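Local coordinates for protein ferredoxin NADP reductase (Plasmodium falciparum, PDB 3JQQ) that transfers electrons between ferredoxin and NADP(H) through a bound FAD in the apicoplast, and may serve the terminal step of isoprenoid precursor synthesis, at residues Y48-C54 against Y103-N109; Y36-H42 against E112-I118. The protein carries 1 engineered substitution. All blocks are in the same frame, centred on the assembly; numbering follows the deposited sequence.

Contact 1 (Y48-C54 against Y103-N109). With FAD (flavin-adenine dinucleotide), chain I.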
loop_
_atom_site.group_PDB
_atom_site.type_symbol
_atom_site.label_atom_id
_atom_site.label_comp_id
_atom_site.label_asym_id
_atom_site.label_seq_id
_atom_site.Cartn_x
_atom_site.Cartn_y
_atom_site.Cartn_z
ATOM N N TYR B 48 5.584 15.893 -20.483
ATOM C CA TYR B 48 5.861 15.704 -19.077
ATOM C C TYR B 48 7.243 16.226 -18.744
ATOM O O TYR B 48 8.094 16.380 -19.621
ATOM C CB TYR B 48 5.774 14.215 -18.709
ATOM C CG TYR B 48 6.829 13.356 -19.377
ATOM C CD1 TYR B 48 6.612 12.808 -20.633
ATOM C CD2 TYR B 48 8.041 13.095 -18.750
ATOM C CE1 TYR B 48 7.573 12.025 -21.251
ATOM C CE2 TYR B 48 9.008 12.308 -19.359
ATOM C CZ TYR B 48 8.768 11.780 -20.611
ATOM O OH TYR B 48 9.722 10.996 -21.222
ATOM N N LEU B 49 7.452 16.504 -17.464
ATOM C CA LEU B 49 8.775 16.790 -16.950
ATOM C C LEU B 49 9.241 15.571 -16.176
ATOM O O LEU B 49 8.421 14.788 -15.674
ATOM C CB LEU B 49 8.742 18.001 -16.019
ATOM C CG LEU B 49 8.407 19.361 -16.633
ATOM C CD1 LEU B 49 8.457 20.442 -15.570
ATOM C CD2 LEU B 49 9.362 19.686 -17.773
ATOM N N GLU B 50 10.552 15.402 -16.076
ATOM C CA GLU B 50 11.097 14.342 -15.254
ATOM C C GLU B 50 10.455 14.394 -13.865
ATOM O O GLU B 50 10.323 15.469 -13.277
ATOM C CB GLU B 50 12.619 14.466 -15.161
ATOM C CG GLU B 50 13.357 14.119 -16.455
ATOM C CD GLU B 50 13.271 15.217 -17.509
ATOM O OE1 GLU B 50 12.956 16.371 -17.151
ATOM O OE2 GLU B 50 13.520 14.922 -18.699
ATOM N N GLY B 51 10.047 13.236 -13.354
ATOM C CA GLY B 51 9.421 13.162 -12.040
ATOM C C GLY B 51 7.914 13.012 -12.110
ATOM O O GLY B 51 7.277 12.598 -11.141
ATOM N N HIS B 52 7.337 13.351 -13.258
ATOM C CA HIS B 52 5.895 13.232 -13.422
ATOM C C HIS B 52 5.425 11.791 -13.458
ATOM O O HIS B 52 6.195 10.864 -13.709
ATOM C CB HIS B 52 5.418 13.936 -14.691
ATOM C CG HIS B 52 5.214 15.405 -14.524
ATOM N ND1 HIS B 52 5.745 16.330 -15.397
ATOM C CD2 HIS B 52 4.553 16.109 -13.584
ATOM C CE1 HIS B 52 5.411 17.540 -15.007
ATOM N NE2 HIS B 52 4.688 17.437 -13.906
ATOM N N THR B 53 4.138 11.626 -13.198
ATOM C CA THR B 53 3.483 10.351 -13.364
ATOM C C THR B 53 2.500 10.464 -14.513
ATOM O O THR B 53 2.081 11.563 -14.888
ATOM C CB THR B 53 2.698 9.961 -12.111
ATOM O OG1 THR B 53 2.035 8.712 -12.339
ATOM C CG2 THR B 53 1.657 11.020 -11.796
ATOM N N CYS B 54 2.148 9.320 -15.080
ATOM C CA CYS B 54 1.069 9.250 -16.039
ATOM C C CYS B 54 0.025 8.330 -15.444
ATOM O O CYS B 54 0.309 7.585 -14.507
ATOM C CB CYS B 54 1.564 8.689 -17.373
ATOM S SG CYS B 54 2.360 7.069 -17.240
ATOM N N TYR B 103 1.484 5.782 -12.560
ATOM C CA TYR B 103 2.772 5.126 -12.664
ATOM C C TYR B 103 3.828 6.169 -12.995
ATOM O O TYR B 103 3.626 7.023 -13.858
ATOM C CB TYR B 103 2.713 4.006 -13.707
ATOM C CG TYR B 103 1.700 2.960 -13.315
ATOM C CD1 TYR B 103 0.406 2.997 -13.808
ATOM C CD2 TYR B 103 2.026 1.966 -12.405
ATOM C CE1 TYR B 103 -0.530 2.058 -13.425
ATOM C CE2 TYR B 103 1.096 1.024 -12.017
ATOM C CZ TYR B 103 -0.178 1.072 -12.530
ATOM O OH TYR B 103 -1.108 0.132 -12.144
ATOM N N SER B 104 4.942 6.119 -12.278
ATOM C CA SER B 104 5.993 7.100 -12.471
ATOM C C SER B 104 6.739 6.837 -13.771
ATOM O O SER B 104 7.052 5.691 -14.107
ATOM C CB SER B 104 6.955 7.109 -11.283
ATOM O OG SER B 104 6.283 7.493 -10.095
ATOM N N ILE B 105 7.003 7.911 -14.505
ATOM C CA ILE B 105 7.718 7.827 -15.765
ATOM C C ILE B 105 9.205 7.698 -15.464
ATOM O O ILE B 105 9.752 8.476 -14.688
ATOM C CB ILE B 105 7.451 9.078 -16.631
ATOM C CG1 ILE B 105 5.946 9.278 -16.823
ATOM C CG2 ILE B 105 8.147 8.964 -17.979
ATOM C CD1 ILE B 105 5.575 10.596 -17.495
ATOM N N SER B 106 9.857 6.702 -16.058
ATOM C CA SER B 106 11.265 6.439 -15.768
ATOM C C SER B 106 12.204 6.845 -16.910
ATOM O O SER B 106 13.389 6.507 -16.899
ATOM C CB SER B 106 11.473 4.968 -15.401
ATOM O OG SER B 106 10.914 4.113 -16.381
ATOM N N SER B 107 11.669 7.570 -17.887
ATOM C CA SER B 107 12.475 8.067 -19.003
ATOM C C SER B 107 12.711 9.571 -18.896
ATOM O O SER B 107 12.112 10.244 -18.059
ATOM C CB SER B 107 11.800 7.737 -20.336
ATOM O OG SER B 107 10.426 8.092 -20.316
ATOM N N SER B 108 13.590 10.098 -19.754
ATOM C CA SER B 108 13.835 11.536 -19.823
ATOM C C SER B 108 13.051 12.160 -20.981
ATOM O O SER B 108 12.726 11.478 -21.951
ATOM C CB SER B 108 15.330 11.817 -19.979
ATOM O OG SER B 108 15.626 13.162 -19.648
ATOM N N ASN B 109 12.755 13.456 -20.867
ATOM C CA ASN B 109 11.961 14.202 -21.857
ATOM C C ASN B 109 12.434 14.072 -23.298
ATOM O O ASN B 109 11.631 14.065 -24.233
ATOM C CB ASN B 109 11.966 15.694 -21.518
ATOM C CG ASN B 109 10.880 16.079 -20.550
ATOM O OD1 ASN B 109 10.296 17.158 -20.655
ATOM N ND2 ASN B 109 10.601 15.202 -19.591
HETATM P PA FAD I . -5.845 -2.884 -7.451
HETATM O O1A FAD I . -6.201 -1.416 -7.462
HETATM O O2A FAD I . -6.829 -3.683 -8.271
HETATM O O5B FAD I . -5.754 -3.425 -5.934
HETATM C C5B FAD I . -4.789 -2.909 -5.042
HETATM C C4B FAD I . -4.132 -4.034 -4.247
HETATM O O4B FAD I . -5.111 -4.833 -3.605
HETATM C C3B FAD I . -3.336 -4.957 -5.150
HETATM O O3B FAD I . -2.185 -5.375 -4.455
HETATM C C2B FAD I . -4.253 -6.144 -5.360
HETATM O O2B FAD I . -3.516 -7.337 -5.495
HETATM C C1B FAD I . -5.105 -6.161 -4.102
HETATM N N9A FAD I . -6.489 -6.593 -4.369
HETATM C C8A FAD I . -7.356 -6.076 -5.296
HETATM N N7A FAD I . -8.529 -6.749 -5.208
HETATM C C5A FAD I . -8.422 -7.681 -4.236
HETATM C C6A FAD I . -9.312 -8.626 -3.741
HETATM N N6A FAD I . -10.508 -8.784 -4.305
HETATM N N1A FAD I . -8.909 -9.462 -2.721
HETATM C C2A FAD I . -7.635 -9.355 -2.203
HETATM N N3A FAD I . -6.758 -8.416 -2.703
HETATM C C4A FAD I . -7.146 -7.591 -3.703
HETATM N N1 FAD I . 2.969 1.378 -9.102
HETATM C C2 FAD I . 3.941 0.799 -9.886
HETATM O O2 FAD I . 3.931 -0.421 -10.053
HETATM N N3 FAD I . 4.915 1.581 -10.477
HETATM C C4 FAD I . 4.922 2.946 -10.282
HETATM O O4 FAD I . 5.791 3.640 -10.806
HETATM C C4X FAD I . 3.943 3.531 -9.489
HETATM N N5 FAD I . 3.945 4.896 -9.293
HETATM C C5X FAD I . 2.967 5.463 -8.504
HETATM C C6 FAD I . 2.972 6.840 -8.306
HETATM C C7 FAD I . 1.995 7.429 -7.517
HETATM C C7M FAD I . 2.003 8.917 -7.305
HETATM C C8 FAD I . 1.013 6.632 -6.928
HETATM C C8M FAD I . -0.055 7.248 -6.066
HETATM C C9 FAD I . 1.012 5.257 -7.127
HETATM C C9A FAD I . 1.987 4.664 -7.913
HETATM N N10 FAD I . 1.973 3.293 -8.114
HETATM C C10 FAD I . 2.963 2.737 -8.899
HETATM C "C1'" FAD I . 0.822 2.429 -7.635
HETATM C "C2'" FAD I . -0.119 2.034 -8.781
HETATM O "O2'" FAD I . -0.789 3.183 -9.239
HETATM C "C3'" FAD I . -1.215 1.015 -8.430
HETATM O "O3'" FAD I . -1.789 1.307 -7.174
HETATM C "C4'" FAD I . -0.746 -0.439 -8.462
HETATM O "O4'" FAD I . -0.391 -0.773 -9.785
HETATM C "C5'" FAD I . -1.868 -1.373 -8.018
HETATM O "O5'" FAD I . -2.936 -1.204 -8.920
HETATM P P FAD I . -3.860 -2.440 -9.379
HETATM O O1P FAD I . -5.053 -1.917 -10.146
HETATM O O2P FAD I . -3.084 -3.445 -10.200
HETATM O O3P FAD I . -4.344 -3.098 -7.993
HETATM O O HOH W 1 6.488 10.131 -9.578
HETATM O O HOH W 2 8.760 10.068 -12.929
#

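Contact 2 (Y36-H42 against E112-I118). With FAD (flavin-adenine dinucleotide), chain I.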
loop_
_atom_site.group_PDB
_atom_site.type_symbol
_atom_site.label_atom_id
_atom_site.label_comp_id
_atom_site.label_asym_id
_atom_site.label_seq_id
_atom_site.Cartn_x
_atom_site.Cartn_y
_atom_site.Cartn_z
ATOM N N TYR B 36 7.296 -5.239 -14.766
ATOM C CA TYR B 36 7.545 -5.052 -16.184
ATOM C C TYR B 36 7.881 -3.606 -16.517
ATOM O O TYR B 36 7.216 -2.672 -16.062
ATOM C CB TYR B 36 6.354 -5.556 -17.016
ATOM C CG TYR B 36 6.213 -7.060 -16.969
ATOM C CD1 TYR B 36 5.317 -7.670 -16.098
ATOM C CD2 TYR B 36 7.003 -7.876 -17.771
ATOM C CE1 TYR B 36 5.201 -9.051 -16.040
ATOM C CE2 TYR B 36 6.895 -9.258 -17.720
ATOM C CZ TYR B 36 5.992 -9.837 -16.849
ATOM O OH TYR B 36 5.876 -11.206 -16.790
ATOM N N HIS B 37 8.945 -3.439 -17.293
ATOM C CA HIS B 37 9.323 -2.151 -17.848
ATOM C C HIS B 37 8.651 -2.010 -19.206
ATOM O O HIS B 37 8.892 -2.813 -20.108
ATOM C CB HIS B 37 10.845 -2.086 -17.995
ATOM C CG HIS B 37 11.331 -0.997 -18.901
ATOM N ND1 HIS B 37 11.506 0.302 -18.476
ATOM C CD2 HIS B 37 11.708 -1.020 -20.202
ATOM C CE1 HIS B 37 11.961 1.035 -19.477
ATOM N NE2 HIS B 37 12.092 0.256 -20.536
ATOM N N LEU B 38 7.791 -1.006 -19.346
ATOM C CA LEU B 38 7.088 -0.780 -20.604
ATOM C C LEU B 38 7.715 0.370 -21.379
ATOM O O LEU B 38 7.844 1.474 -20.855
ATOM C CB LEU B 38 5.609 -0.462 -20.353
ATOM C CG LEU B 38 4.719 -1.479 -19.632
ATOM C CD1 LEU B 38 3.313 -0.927 -19.458
ATOM C CD2 LEU B 38 4.681 -2.801 -20.391
ATOM N N GLU B 39 8.106 0.117 -22.624
ATOM C CA GLU B 39 8.459 1.211 -23.518
ATOM C C GLU B 39 7.209 1.590 -24.301
ATOM O O GLU B 39 6.568 0.736 -24.915
ATOM C CB GLU B 39 9.617 0.842 -24.455
ATOM C CG GLU B 39 10.324 2.071 -25.038
ATOM C CD GLU B 39 11.538 1.733 -25.890
ATOM O OE1 GLU B 39 12.225 0.732 -25.593
ATOM O OE2 GLU B 39 11.808 2.483 -26.854
ATOM N N ILE B 40 6.854 2.871 -24.258
ATOM C CA ILE B 40 5.597 3.336 -24.833
ATOM C C ILE B 40 5.792 4.453 -25.857
ATOM O O ILE B 40 6.412 5.473 -25.571
ATOM C CB ILE B 40 4.626 3.803 -23.737
ATOM C CG1 ILE B 40 4.173 2.612 -22.886
ATOM C CG2 ILE B 40 3.423 4.509 -24.356
ATOM C CD1 ILE B 40 3.260 2.986 -21.743
ATOM N N ASN B 41 5.257 4.237 -27.063
ATOM C CA ASN B 41 5.300 5.238 -28.125
ATOM C C ASN B 41 4.049 6.104 -28.079
ATOM O O ASN B 41 2.932 5.620 -28.273
ATOM C CB ASN B 41 5.445 4.568 -29.494
ATOM C CG ASN B 41 5.701 5.566 -30.618
ATOM O OD1 ASN B 41 4.970 6.547 -30.786
ATOM N ND2 ASN B 41 6.744 5.319 -31.409
ATOM N N HIS B 42 4.249 7.384 -27.814
ATOM C CA HIS B 42 3.148 8.322 -27.667
ATOM C C HIS B 42 3.208 9.366 -28.788
ATOM O O HIS B 42 2.490 10.367 -28.758
ATOM C CB HIS B 42 3.236 9.002 -26.301
ATOM C CG HIS B 42 4.558 9.657 -26.044
ATOM N ND1 HIS B 42 4.827 10.963 -26.416
ATOM C CD2 HIS B 42 5.698 9.190 -25.466
ATOM C CE1 HIS B 42 6.071 11.271 -26.069
ATOM N NE2 HIS B 42 6.620 10.215 -25.497
ATOM N N GLU B 112 12.465 9.609 -27.378
ATOM C CA GLU B 112 11.301 9.487 -28.243
ATOM C C GLU B 112 10.155 8.838 -27.474
ATOM O O GLU B 112 9.073 9.404 -27.357
ATOM C CB GLU B 112 11.649 8.683 -29.500
ATOM C CG GLU B 112 10.625 8.788 -30.620
ATOM C CD GLU B 112 11.176 8.338 -31.964
ATOM O OE1 GLU B 112 10.377 7.898 -32.818
ATOM O OE2 GLU B 112 12.408 8.426 -32.168
ATOM N N ASN B 113 10.413 7.648 -26.939
ATOM C CA ASN B 113 9.428 6.911 -26.146
ATOM C C ASN B 113 9.538 7.194 -24.652
ATOM O O ASN B 113 10.556 7.716 -24.190
ATOM C CB ASN B 113 9.585 5.407 -26.382
ATOM C CG ASN B 113 9.375 5.021 -27.831
ATOM O OD1 ASN B 113 8.415 5.452 -28.467
ATOM N ND2 ASN B 113 10.272 4.197 -28.359
ATOM N N LEU B 114 8.491 6.854 -23.902
ATOM C CA LEU B 114 8.516 7.003 -22.446
ATOM C C LEU B 114 8.559 5.650 -21.728
ATOM O O LEU B 114 8.138 4.629 -22.276
ATOM C CB LEU B 114 7.337 7.855 -21.953
ATOM C CG LEU B 114 5.912 7.301 -22.068
ATOM C CD1 LEU B 114 5.617 6.321 -20.943
ATOM C CD2 LEU B 114 4.899 8.436 -22.063
ATOM N N SER B 115 9.080 5.657 -20.501
ATOM C CA SER B 115 9.254 4.439 -19.711
ATOM C C SER B 115 8.332 4.414 -18.501
ATOM O O SER B 115 7.928 5.455 -17.989
ATOM C CB SER B 115 10.697 4.319 -19.212
ATOM O OG SER B 115 11.629 4.552 -20.248
ATOM N N VAL B 116 8.029 3.208 -18.038
ATOM C CA VAL B 116 7.233 2.993 -16.846
ATOM C C VAL B 116 7.554 1.602 -16.313
ATOM O O VAL B 116 7.737 0.666 -17.093
ATOM C CB VAL B 116 5.727 3.103 -17.155
ATOM C CG1 VAL B 116 4.948 2.019 -16.424
ATOM C CG2 VAL B 116 5.207 4.496 -16.802
ATOM N N ALA B 117 7.656 1.472 -14.993
ATOM C CA ALA B 117 7.902 0.172 -14.373
ATOM C C ALA B 117 6.740 -0.203 -13.467
ATOM O O ALA B 117 6.431 0.508 -12.508
ATOM C CB ALA B 117 9.205 0.183 -13.598
ATOM N N ILE B 118 6.102 -1.326 -13.776
ATOM C CA ILE B 118 4.876 -1.723 -13.097
ATOM C C ILE B 118 5.017 -3.067 -12.398
ATOM O O ILE B 118 5.252 -4.093 -13.034
ATOM C CB ILE B 118 3.692 -1.787 -14.081
ATOM C CG1 ILE B 118 3.471 -0.422 -14.734
ATOM C CG2 ILE B 118 2.425 -2.254 -13.371
ATOM C CD1 ILE B 118 2.330 -0.399 -15.715
HETATM P PA FAD I . -5.845 -2.884 -7.451
HETATM O O1A FAD I . -6.201 -1.416 -7.462
HETATM O O2A FAD I . -6.829 -3.683 -8.271
HETATM O O5B FAD I . -5.754 -3.425 -5.934
HETATM C C5B FAD I . -4.789 -2.909 -5.042
HETATM C C4B FAD I . -4.132 -4.034 -4.247
HETATM O O4B FAD I . -5.111 -4.833 -3.605
HETATM C C3B FAD I . -3.336 -4.957 -5.150
HETATM O O3B FAD I . -2.185 -5.375 -4.455
HETATM C C2B FAD I . -4.253 -6.144 -5.360
HETATM O O2B FAD I . -3.516 -7.337 -5.495
HETATM C C1B FAD I . -5.105 -6.161 -4.102
HETATM N N9A FAD I . -6.489 -6.593 -4.369
HETATM C C8A FAD I . -7.356 -6.076 -5.296
HETATM N N7A FAD I . -8.529 -6.749 -5.208
HETATM C C5A FAD I . -8.422 -7.681 -4.236
HETATM C C6A FAD I . -9.312 -8.626 -3.741
HETATM N N6A FAD I . -10.508 -8.784 -4.305
HETATM N N1A FAD I . -8.909 -9.462 -2.721
HETATM C C2A FAD I . -7.635 -9.355 -2.203
HETATM N N3A FAD I . -6.758 -8.416 -2.703
HETATM C C4A FAD I . -7.146 -7.591 -3.703
HETATM N N1 FAD I . 2.969 1.378 -9.102
HETATM C C2 FAD I . 3.941 0.799 -9.886
HETATM O O2 FAD I . 3.931 -0.421 -10.053
HETATM N N3 FAD I . 4.915 1.581 -10.477
HETATM C C4 FAD I . 4.922 2.946 -10.282
HETATM O O4 FAD I . 5.791 3.640 -10.806
HETATM C C4X FAD I . 3.943 3.531 -9.489
HETATM N N5 FAD I . 3.945 4.896 -9.293
HETATM C C5X FAD I . 2.967 5.463 -8.504
HETATM C C6 FAD I . 2.972 6.840 -8.306
HETATM C C7 FAD I . 1.995 7.429 -7.517
HETATM C C7M FAD I . 2.003 8.917 -7.305
HETATM C C8 FAD I . 1.013 6.632 -6.928
HETATM C C8M FAD I . -0.055 7.248 -6.066
HETATM C C9 FAD I . 1.012 5.257 -7.127
HETATM C C9A FAD I . 1.987 4.664 -7.913
HETATM N N10 FAD I . 1.973 3.293 -8.114
HETATM C C10 FAD I . 2.963 2.737 -8.899
HETATM C "C1'" FAD I . 0.822 2.429 -7.635
HETATM C "C2'" FAD I . -0.119 2.034 -8.781
HETATM O "O2'" FAD I . -0.789 3.183 -9.239
HETATM C "C3'" FAD I . -1.215 1.015 -8.430
HETATM O "O3'" FAD I . -1.789 1.307 -7.174
HETATM C "C4'" FAD I . -0.746 -0.439 -8.462
HETATM O "O4'" FAD I . -0.391 -0.773 -9.785
HETATM C "C5'" FAD I . -1.868 -1.373 -8.018
HETATM O "O5'" FAD I . -2.936 -1.204 -8.920
HETATM P P FAD I . -3.860 -2.440 -9.379
HETATM O O1P FAD I . -5.053 -1.917 -10.146
HETATM O O2P FAD I . -3.084 -3.445 -10.200
HETATM O O3P FAD I . -4.344 -3.098 -7.993
HETATM O O HOH W 3 6.705 8.683 -28.526
#

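Contact 1 (Y48-C54 against Y103-N109)
Tyr48 and Ile105 give up the most surface here, and they meet directly: Ile105 CD1 lies over one face of the Tyr48 ring, 3.9 Å from its centroid in a CH-pi contact, while Ile105 CG1 also packs at 4.2 Å from Cys54 SG. The phenol reaches on along the other segment, where Ser107 OG donates to Tyr48 OH at 3.1 Å; Ser107 OG in turn receives the backbone N of Ser115. Asn109, third in buried area, closes the far end: its N donates to Glu50 OE2 at 2.7 Å, almost in line. The type II turn from Leu49 to His52 brings Glu50 to this place. Gly51 takes a positive phi at which a CB would collide with the preceding carbonyl, and Leu49 N donates a hydrogen bond to His52 ND1 (2.7 Å). Past the turn the backbones pair. Ile105 N donates to His52 O (3.2 Å), and Cys54 and Tyr103 form a hydrogen-bonded antiparallel pair, with Cys54 N to Tyr103 O at 3.0 Å and Tyr103 N to Cys54 O at 2.9 Å. On the same strand, Ser104 N donates to FAD O4 at 3.0 Å and Tyr103 OH is hydrogen-bonded to FAD O4' at 2.6 Å. Arg101, Tyr103 and Ser104 belong to the RxYS flavin-binding motif of the ferredoxin-NADP reductase family, carried by strand 101-104 of the antiparallel beta-barrel of the FAD-binding domain.

Contact 2 (Y36-H42 against E112-I118)
Tyr36 opens an antiparallel pairing with a hydrogen-bonded pair to Ile118, both bonds 2.9 Å (Tyr36 N to Ile118 O, Ile118 N to Tyr36 O); its ring makes a cation-pi contact with Lys23 of the neighbouring strand. His37, opposite Ala117, brings CE1 to 3.5 Å from Ser115 CB, and its ND1 is hydrogen-bonded to Tyr225 OH. Leu38 N donates to Val116 O at 2.8 Å, but the return bond, Val116 N to Leu38 O, is weak at 3.3 Å; on the same face Leu38 CD1 packs on Ile118 CD1 (3.9 Å). Glu39, on the His37 face, accepts Asn113 ND2 at OE2 (2.7 Å). Ile40 restores good pairing, with Ile40 N to Leu114 O at 2.9 Å and Leu114 N to Ile40 O at 3.0 Å, and its CB meets Leu114 CD1 at 3.9 Å. At the end of the strand a water links His42 N (2.9 Å) to Glu112 O (2.7 Å), while His42 CD2 rests 3.6 Å from Leu114 CD2. The two strands run at 158° in the antiparallel beta-barrel of the FAD-binding domain, and Ala117 O accepts FAD N3 at 2.8 Å, so inner strand 114-123 meets the flavin's pyrimidine side through its backbone.

How the contacts relate
Contacts 1 and 2, with centres about 10 Å apart, both reach one antiparallel sheet, and the chain from 103-109 leads almost directly into 112-118. They touch where that chain doubles back: Ser107 OG lies 2.8 Å from Ser115 N and Ser106 N 3.0 Å from Ser115 O, both probable hydrogen bonds. Nearer the cofactor, the side chains of Tyr103 and Ile118 come within about 4 Å of each other. The two contacts hold the same isoalloxazine from different segments, Ser104 N at the carbonyl O4 and Ala117 O at the neighbouring ring nitrogen N3 of the pyrimidine part. Bound adenosine-2'-5'-diphosphate is about 11 Å from the side chains of both Tyr103 and Ala117.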